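Long-range contacts in glycerol dehydratase (Clostridium butyricum, PDB 1R9D), which appears to be a B12-independent glycyl-radical lyase that removes water from glycerol to give 3-hydroxypropionaldehyde: residues I328-G334 against P641-Y647; V551-N555 against L665-P671. One frame throughout, in Å; residues are numbered along the deposited sequence.

Contact 1 (I328-G334 against P641-Y647); sequences ISTKHFG and PSSINVY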
ATOM      1  N   ILE A 328      10.147  19.570  22.347  1.00 29.18           N
ATOM      2  CA  ILE A 328       9.274  20.607  21.807  1.00 28.69           C
ATOM      3  C   ILE A 328       7.810  20.216  22.018  1.00 28.13           C
ATOM      4  O   ILE A 328       7.010  21.003  22.527  1.00 27.57           O
ATOM      5  CB  ILE A 328       9.543  20.836  20.302  1.00 30.14           C
ATOM      6  CG1 ILE A 328      10.982  21.318  20.101  1.00 30.82           C
ATOM      7  CG2 ILE A 328       8.569  21.864  19.743  1.00 29.60           C
ATOM      8  CD1 ILE A 328      11.326  22.581  20.882  1.00 33.70           C
ATOM      9  N   SER A 329       7.461  18.993  21.638  1.00 26.86           N
ATOM     10  CA  SER A 329       6.093  18.515  21.800  1.00 26.43           C
ATOM     11  C   SER A 329       5.681  18.539  23.268  1.00 25.86           C
ATOM     12  O   SER A 329       4.504  18.707  23.597  1.00 25.38           O
ATOM     13  CB  SER A 329       5.967  17.093  21.246  1.00 25.82           C
ATOM     14  OG  SER A 329       6.312  17.069  19.876  1.00 25.49           O
ATOM     15  N   THR A 330       6.654  18.372  24.158  1.00 25.71           N
ATOM     16  CA  THR A 330       6.359  18.382  25.578  1.00 24.71           C
ATOM     17  C   THR A 330       5.822  19.749  26.000  1.00 24.51           C
ATOM     18  O   THR A 330       5.105  19.858  26.994  1.00 24.32           O
ATOM     19  CB  THR A 330       7.610  18.027  26.402  1.00 25.26           C
ATOM     20  OG1 THR A 330       8.045  16.711  26.037  1.00 26.77           O
ATOM     21  CG2 THR A 330       7.294  18.052  27.889  1.00 26.06           C
ATOM     22  N   LYS A 331       6.169  20.783  25.238  1.00 24.31           N
ATOM     23  CA  LYS A 331       5.691  22.135  25.523  1.00 25.54           C
ATOM     24  C   LYS A 331       4.210  22.243  25.146  1.00 25.78           C
ATOM     25  O   LYS A 331       3.476  23.051  25.717  1.00 26.53           O
ATOM     26  CB  LYS A 331       6.491  23.170  24.730  1.00 26.77           C
ATOM     27  CG  LYS A 331       7.977  23.213  25.051  1.00 28.70           C
ATOM     28  CD  LYS A 331       8.699  24.140  24.080  1.00 30.25           C
ATOM     29  CE  LYS A 331      10.209  24.123  24.279  1.00 32.32           C
ATOM     30  NZ  LYS A 331      10.622  24.646  25.605  1.00 34.07           N
ATOM     31  N   HIS A 332       3.785  21.423  24.184  1.00 25.36           N
ATOM     32  CA  HIS A 332       2.392  21.405  23.727  1.00 25.28           C
ATOM     33  C   HIS A 332       1.511  20.613  24.684  1.00 25.41           C
ATOM     34  O   HIS A 332       0.314  20.882  24.803  1.00 25.82           O
ATOM     35  CB  HIS A 332       2.257  20.730  22.354  1.00 24.62           C
ATOM     36  CG  HIS A 332       3.194  21.244  21.309  1.00 24.90           C
ATOM     37  ND1 HIS A 332       3.256  20.694  20.046  1.00 25.91           N
ATOM     38  CD2 HIS A 332       4.114  22.236  21.333  1.00 25.68           C
ATOM     39  CE1 HIS A 332       4.176  21.325  19.338  1.00 25.26           C
ATOM     40  NE2 HIS A 332       4.712  22.264  20.097  1.00 25.70           N
ATOM     41  N   PHE A 333       2.102  19.621  25.347  1.00 25.29           N
ATOM     42  CA  PHE A 333       1.366  18.756  26.263  1.00 24.99           C
ATOM     43  C   PHE A 333       2.096  18.632  27.603  1.00 25.76           C
ATOM     44  O   PHE A 333       2.644  17.577  27.921  1.00 25.44           O
ATOM     45  CB  PHE A 333       1.206  17.358  25.649  1.00 24.61           C
ATOM     46  CG  PHE A 333       0.770  17.360  24.198  1.00 24.98           C
ATOM     47  CD1 PHE A 333       1.695  17.166  23.178  1.00 25.83           C
ATOM     48  CD2 PHE A 333      -0.569  17.545  23.859  1.00 24.77           C
ATOM     49  CE1 PHE A 333       1.296  17.151  21.839  1.00 25.44           C
ATOM     50  CE2 PHE A 333      -0.981  17.535  22.520  1.00 23.64           C
ATOM     51  CZ  PHE A 333      -0.049  17.336  21.510  1.00 25.30           C
ATOM     52  N   GLY A 334       2.088  19.696  28.401  1.00 24.69           N
ATOM     53  CA  GLY A 334       2.792  19.648  29.673  1.00 25.16           C
ATOM     54  C   GLY A 334       2.088  18.986  30.840  1.00 25.63           C
ATOM     55  O   GLY A 334       0.862  18.992  30.926  1.00 25.68           O
ATOM     56  N   PRO A 641      -6.354  24.772  23.337  1.00 23.55           N
ATOM     57  CA  PRO A 641      -4.903  24.787  23.173  1.00 24.00           C
ATOM     58  C   PRO A 641      -4.006  23.831  23.947  1.00 25.03           C
ATOM     59  O   PRO A 641      -2.791  23.869  23.751  1.00 25.15           O
ATOM     60  CB  PRO A 641      -4.577  26.204  23.585  1.00 25.00           C
ATOM     61  CG  PRO A 641      -5.409  26.302  24.870  1.00 24.53           C
ATOM     62  CD  PRO A 641      -6.727  25.538  24.542  1.00 25.56           C
ATOM     63  N   SER A 642      -4.566  23.006  24.820  1.00 24.69           N
ATOM     64  CA  SER A 642      -3.724  22.148  25.657  1.00 26.72           C
ATOM     65  C   SER A 642      -2.834  23.172  26.383  1.00 27.12           C
ATOM     66  O   SER A 642      -3.359  24.095  27.007  1.00 26.24           O
ATOM     67  CB  SER A 642      -2.877  21.198  24.811  1.00 26.73           C
ATOM     68  OG  SER A 642      -2.219  20.258  25.649  1.00 28.02           O
ATOM     69  N   SER A 643      -1.510  23.042  26.304  1.00 27.22           N
ATOM     70  CA  SER A 643      -0.638  24.024  26.957  1.00 27.63           C
ATOM     71  C   SER A 643       0.178  24.816  25.932  1.00 27.81           C
ATOM     72  O   SER A 643       1.086  25.565  26.298  1.00 29.06           O
ATOM     73  CB  SER A 643       0.317  23.338  27.954  1.00 28.95           C
ATOM     74  OG  SER A 643       1.206  22.423  27.321  1.00 28.04           O
ATOM     75  N   ILE A 644      -0.172  24.683  24.654  1.00 26.48           N
ATOM     76  CA  ILE A 644       0.577  25.340  23.589  1.00 25.92           C
ATOM     77  C   ILE A 644       0.435  26.856  23.454  1.00 26.68           C
ATOM     78  O   ILE A 644       1.225  27.482  22.748  1.00 26.71           O
ATOM     79  CB  ILE A 644       0.275  24.684  22.212  1.00 25.95           C
ATOM     80  CG1 ILE A 644       1.461  24.890  21.264  1.00 25.62           C
ATOM     81  CG2 ILE A 644      -0.979  25.303  21.591  1.00 25.12           C
ATOM     82  CD1 ILE A 644       1.369  24.083  19.974  1.00 26.05           C
ATOM     83  N   ASN A 645      -0.545  27.456  24.124  1.00 26.18           N
ATOM     84  CA  ASN A 645      -0.712  28.907  24.020  1.00 26.85           C
ATOM     85  C   ASN A 645       0.519  29.653  24.546  1.00 26.74           C
ATOM     86  O   ASN A 645       0.819  30.760  24.102  1.00 26.58           O
ATOM     87  CB  ASN A 645      -1.977  29.366  24.757  1.00 27.12           C
ATOM     88  CG  ASN A 645      -1.954  29.037  26.234  1.00 28.37           C
ATOM     89  OD1 ASN A 645      -1.930  27.869  26.627  1.00 29.98           O
ATOM     90  ND2 ASN A 645      -1.971  30.071  27.066  1.00 27.97           N
ATOM     91  N   VAL A 646       1.231  29.045  25.489  1.00 26.95           N
ATOM     92  CA  VAL A 646       2.436  29.662  26.035  1.00 27.57           C
ATOM     93  C   VAL A 646       3.546  29.550  24.991  1.00 26.82           C
ATOM     94  O   VAL A 646       4.173  30.543  24.637  1.00 27.42           O
ATOM     95  CB  VAL A 646       2.871  28.973  27.345  1.00 28.32           C
ATOM     96  CG1 VAL A 646       4.199  29.552  27.832  1.00 28.73           C
ATOM     97  CG2 VAL A 646       1.794  29.168  28.409  1.00 29.77           C
ATOM     98  N   TYR A 647       3.773  28.340  24.483  1.00 27.12           N
ATOM     99  CA  TYR A 647       4.800  28.124  23.465  1.00 27.41           C
ATOM    100  C   TYR A 647       4.541  28.945  22.201  1.00 26.55           C
ATOM    101  O   TYR A 647       5.456  29.576  21.666  1.00 25.71           O
ATOM    102  CB  TYR A 647       4.884  26.641  23.092  1.00 29.60           C
ATOM    103  CG  TYR A 647       5.910  26.352  22.022  1.00 32.17           C
ATOM    104  CD1 TYR A 647       7.257  26.649  22.228  1.00 33.88           C
ATOM    105  CD2 TYR A 647       5.540  25.779  20.806  1.00 33.22           C
ATOM    106  CE1 TYR A 647       8.213  26.383  21.250  1.00 35.03           C
ATOM    107  CE2 TYR A 647       6.490  25.508  19.820  1.00 35.03           C
ATOM    108  CZ  TYR A 647       7.822  25.812  20.052  1.00 35.40           C
ATOM    109  OH  TYR A 647       8.771  25.541  19.091  1.00 38.38           O
TER
HETATM  110  O   HOH W   1       3.823  25.741  26.189  1.00 26.76           O
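Ser642 meets His332 from within a type II' beta turn, Pro641 to Ile644, that leads into helix 644-650 and faces the short helix 329-332 of the pyruvate formate-lyase-like fold. Its OG donates to His332 O at 2.7 Å, in the carbonyl plane. The same side chain comes within about 4 Å of a bound glycerol, which places the turn beside that ligand.

Ser643 N adds a second grip on His332 O, 3.2 Å away and coming from above the carbonyl plane. With chi1 at 63°, Ser643 OG sits between its own N and carbonyl carbon and works both ways: it donates to Lys331 O at 2.8 Å and accepts from Gly334 N at 3.1 Å, so one hydroxyl ties together the backbone at Lys331 and Gly334. Gly334 O is hydrogen-bonded to the hydroxyl of Tyr764, the residue that follows Gly763, the predicted radical site, in sequence.

Ile644 extends CD1 over the His332 ring as a CH-pi contact, 3.6 Å from the centroid and 11° off the normal; Ser329 CA covers the opposite face, so the imidazole is clamped.

Tyr647 sets its ring plane at 36° to the same imidazole, and the Lys331 side chain crosses it at a slant, CD 3.4 Å from Tyr647 CD1. Between the two backbones, a water donates to Lys331 O and Ser643 O and weakly accepts from Tyr647 N. At the far end of the phenol, Ile328 CG2 lies 3.7 Å from Tyr647 OH.

Contact 2 (V551-N555 against L665-P671); sequences VGVAN and LADGVSP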
ATOM      1  N   VAL A 551      -5.651  28.492  17.817  1.00 22.33           N
ATOM      2  CA  VAL A 551      -5.201  29.018  19.105  1.00 22.39           C
ATOM      3  C   VAL A 551      -5.005  30.529  19.026  1.00 22.55           C
ATOM      4  O   VAL A 551      -4.367  31.023  18.100  1.00 23.80           O
ATOM      5  CB  VAL A 551      -3.859  28.373  19.518  1.00 22.05           C
ATOM      6  CG1 VAL A 551      -3.426  28.885  20.894  1.00 21.94           C
ATOM      7  CG2 VAL A 551      -4.003  26.852  19.516  1.00 22.31           C
ATOM      8  N   GLY A 552      -5.573  31.253  19.991  1.00 24.00           N
ATOM      9  CA  GLY A 552      -5.432  32.702  20.038  1.00 24.82           C
ATOM     10  C   GLY A 552      -6.680  33.513  19.721  1.00 25.34           C
ATOM     11  O   GLY A 552      -6.578  34.645  19.243  1.00 25.90           O
ATOM     12  N   VAL A 553      -7.857  32.964  20.009  1.00 24.78           N
ATOM     13  CA  VAL A 553      -9.109  33.666  19.703  1.00 24.71           C
ATOM     14  C   VAL A 553      -9.266  35.065  20.315  1.00 24.26           C
ATOM     15  O   VAL A 553      -9.642  36.002  19.614  1.00 24.31           O
ATOM     16  CB  VAL A 553     -10.343  32.810  20.090  1.00 24.59           C
ATOM     17  CG1 VAL A 553     -11.632  33.586  19.789  1.00 26.05           C
ATOM     18  CG2 VAL A 553     -10.340  31.509  19.290  1.00 25.84           C
ATOM     19  N   ALA A 554      -8.996  35.218  21.608  1.00 24.17           N
ATOM     20  CA  ALA A 554      -9.140  36.534  22.227  1.00 25.26           C
ATOM     21  C   ALA A 554      -8.127  37.513  21.645  1.00 25.95           C
ATOM     22  O   ALA A 554      -8.429  38.697  21.465  1.00 26.62           O
ATOM     23  CB  ALA A 554      -8.967  36.439  23.735  1.00 24.60           C
ATOM     24  N   ASN A 555      -6.928  37.022  21.339  1.00 25.69           N
ATOM     25  CA  ASN A 555      -5.896  37.886  20.778  1.00 27.38           C
ATOM     26  C   ASN A 555      -6.316  38.419  19.405  1.00 27.97           C
ATOM     27  O   ASN A 555      -6.051  39.577  19.071  1.00 27.93           O
ATOM     28  CB  ASN A 555      -4.563  37.135  20.665  1.00 26.74           C
ATOM     29  CG  ASN A 555      -4.088  36.588  22.003  1.00 28.15           C
ATOM     30  OD1 ASN A 555      -4.370  35.443  22.353  1.00 28.54           O
ATOM     31  ND2 ASN A 555      -3.382  37.418  22.768  1.00 29.28           N
ATOM     32  N   LEU A 665      -0.314  33.462  24.501  1.00 26.33           N
ATOM     33  CA  LEU A 665      -1.546  33.811  23.812  1.00 26.07           C
ATOM     34  C   LEU A 665      -2.636  33.378  24.789  1.00 26.78           C
ATOM     35  O   LEU A 665      -2.345  32.732  25.798  1.00 26.54           O
ATOM     36  CB  LEU A 665      -1.687  33.020  22.509  1.00 25.11           C
ATOM     37  CG  LEU A 665      -0.639  33.244  21.421  1.00 24.95           C
ATOM     38  CD1 LEU A 665      -0.988  32.390  20.201  1.00 24.85           C
ATOM     39  CD2 LEU A 665      -0.598  34.716  21.044  1.00 24.79           C
ATOM     40  N   ALA A 666      -3.883  33.735  24.502  1.00 26.42           N
ATOM     41  CA  ALA A 666      -4.998  33.350  25.360  1.00 27.70           C
ATOM     42  C   ALA A 666      -5.290  31.860  25.175  1.00 28.60           C
ATOM     43  O   ALA A 666      -4.992  31.289  24.124  1.00 29.30           O
ATOM     44  CB  ALA A 666      -6.235  34.171  25.011  1.00 26.99           C
ATOM     45  N   ASP A 667      -5.881  31.243  26.195  1.00 28.83           N
ATOM     46  CA  ASP A 667      -6.213  29.818  26.170  1.00 29.51           C
ATOM     47  C   ASP A 667      -7.644  29.547  25.687  1.00 28.31           C
ATOM     48  O   ASP A 667      -8.599  30.102  26.222  1.00 28.64           O
ATOM     49  CB  ASP A 667      -6.016  29.231  27.573  1.00 31.40           C
ATOM     50  CG  ASP A 667      -6.721  30.045  28.652  1.00 34.42           C
ATOM     51  OD1 ASP A 667      -7.701  29.541  29.237  1.00 35.87           O
ATOM     52  OD2 ASP A 667      -6.298  31.196  28.910  1.00 36.37           O
ATOM     53  N   GLY A 668      -7.783  28.694  24.674  1.00 26.76           N
ATOM     54  CA  GLY A 668      -9.099  28.366  24.146  1.00 24.92           C
ATOM     55  C   GLY A 668      -9.861  29.601  23.692  1.00 24.45           C
ATOM     56  O   GLY A 668      -9.315  30.440  22.983  1.00 24.57           O
ATOM     57  N   VAL A 669     -11.123  29.710  24.094  1.00 23.91           N
ATOM     58  CA  VAL A 669     -11.928  30.870  23.729  1.00 23.22           C
ATOM     59  C   VAL A 669     -12.090  31.803  24.930  1.00 23.67           C
ATOM     60  O   VAL A 669     -12.967  32.664  24.948  1.00 24.31           O
ATOM     61  CB  VAL A 669     -13.323  30.448  23.205  1.00 22.01           C
ATOM     62  CG1 VAL A 669     -13.159  29.678  21.900  1.00 22.01           C
ATOM     63  CG2 VAL A 669     -14.051  29.595  24.250  1.00 23.48           C
ATOM     64  N   SER A 670     -11.233  31.620  25.936  1.00 24.12           N
ATOM     65  CA  SER A 670     -11.276  32.439  27.147  1.00 24.37           C
ATOM     66  C   SER A 670     -10.695  33.829  26.887  1.00 23.31           C
ATOM     67  O   SER A 670      -9.795  33.988  26.069  1.00 24.29           O
ATOM     68  CB  SER A 670     -10.450  31.785  28.267  1.00 25.88           C
ATOM     69  OG  SER A 670     -10.736  30.405  28.404  1.00 28.57           O
ATOM     70  N   PRO A 671     -11.209  34.856  27.584  1.00 23.82           N
ATOM     71  CA  PRO A 671     -10.698  36.220  27.402  1.00 24.00           C
ATOM     72  C   PRO A 671      -9.220  36.266  27.806  1.00 25.24           C
ATOM     73  O   PRO A 671      -8.769  35.426  28.591  1.00 25.70           O
ATOM     74  CB  PRO A 671     -11.569  37.041  28.352  1.00 23.80           C
ATOM     75  CG  PRO A 671     -12.874  36.302  28.334  1.00 23.66           C
ATOM     76  CD  PRO A 671     -12.425  34.852  28.415  1.00 23.03           C
TER
HETATM   77  O   HOH W   2      -6.559  30.213  22.273  1.00 31.22           O
HETATM   78  O   HOH W   3      -9.056  33.078  23.580  1.00 26.64           O
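Ala554 and Ala666 press their methyl groups together, CB to CB 3.8 Å, where the first turn of helix 553-569 meets the loop between helices 644-650 and 680-687. Two looser valine contacts extend this apolar centre: Val551 CG1 to Leu665 CD1, and Val553 CG2 to Val669 CG1, each pair 4.3 Å apart. Phe648 of helix 644-650 touches both Val551 and Leu665.

Farther out, Ala554 CB reaches Ser670 O at 3.5 Å, beside a type II' turn running from Asp667 to Ser670. That turn is locked by Ser670 N and Ser670 OG, which approach Asp667 O from opposite faces of its plane; Ser670 OG also bonds Asn702 N.

Two waters bridge the helix start and the loop. One accepts from the N-cap residue through Gly552 N at 2.7 Å and donates to Ala666 O and Gly668 O; the other accepts from Ala554 N and donates to Gly668 O and Ser670 O.

At the polar edge, Asn555 OD1 takes the Ala666 N-H on a lone pair at 2.8 Å, nearly straight at 172°. A chi1 of -57° puts CG anti to Asn555's own carbonyl carbon and carries the amide to that N-H, while ND2 bonds weakly to Asp657 OD2. Two backbone N-H groups at the helix start, of Gly552 and Ala554, therefore reach loop carbonyls through water, while the one direct hydrogen bond across the two segments is made by an amide side chain.

How the contacts relate
Both contacts are buried, with centres 14 Å apart, contact 1 lying nearer the middle of the chain although Ile328 and Lys331 are exposed. They share a border: Asn645 O and Leu665 N are 3.0 Å apart, a probable hydrogen bond, and Pro641 CD packs 3.3 Å from Gly668 N. Helix 644-650 thus serves both, and each uses a type II' turn. Contact 1, beside the glycerol, relies on several direct bonds, mostly from serines, with ring packing and one water. Contact 2, whose Val551 side chain is about 9 Å from glycerol, combines aliphatic packing and two bridging waters with a single direct bond, from a backbone N-H to an asparagine side chain, and joins the two family regions.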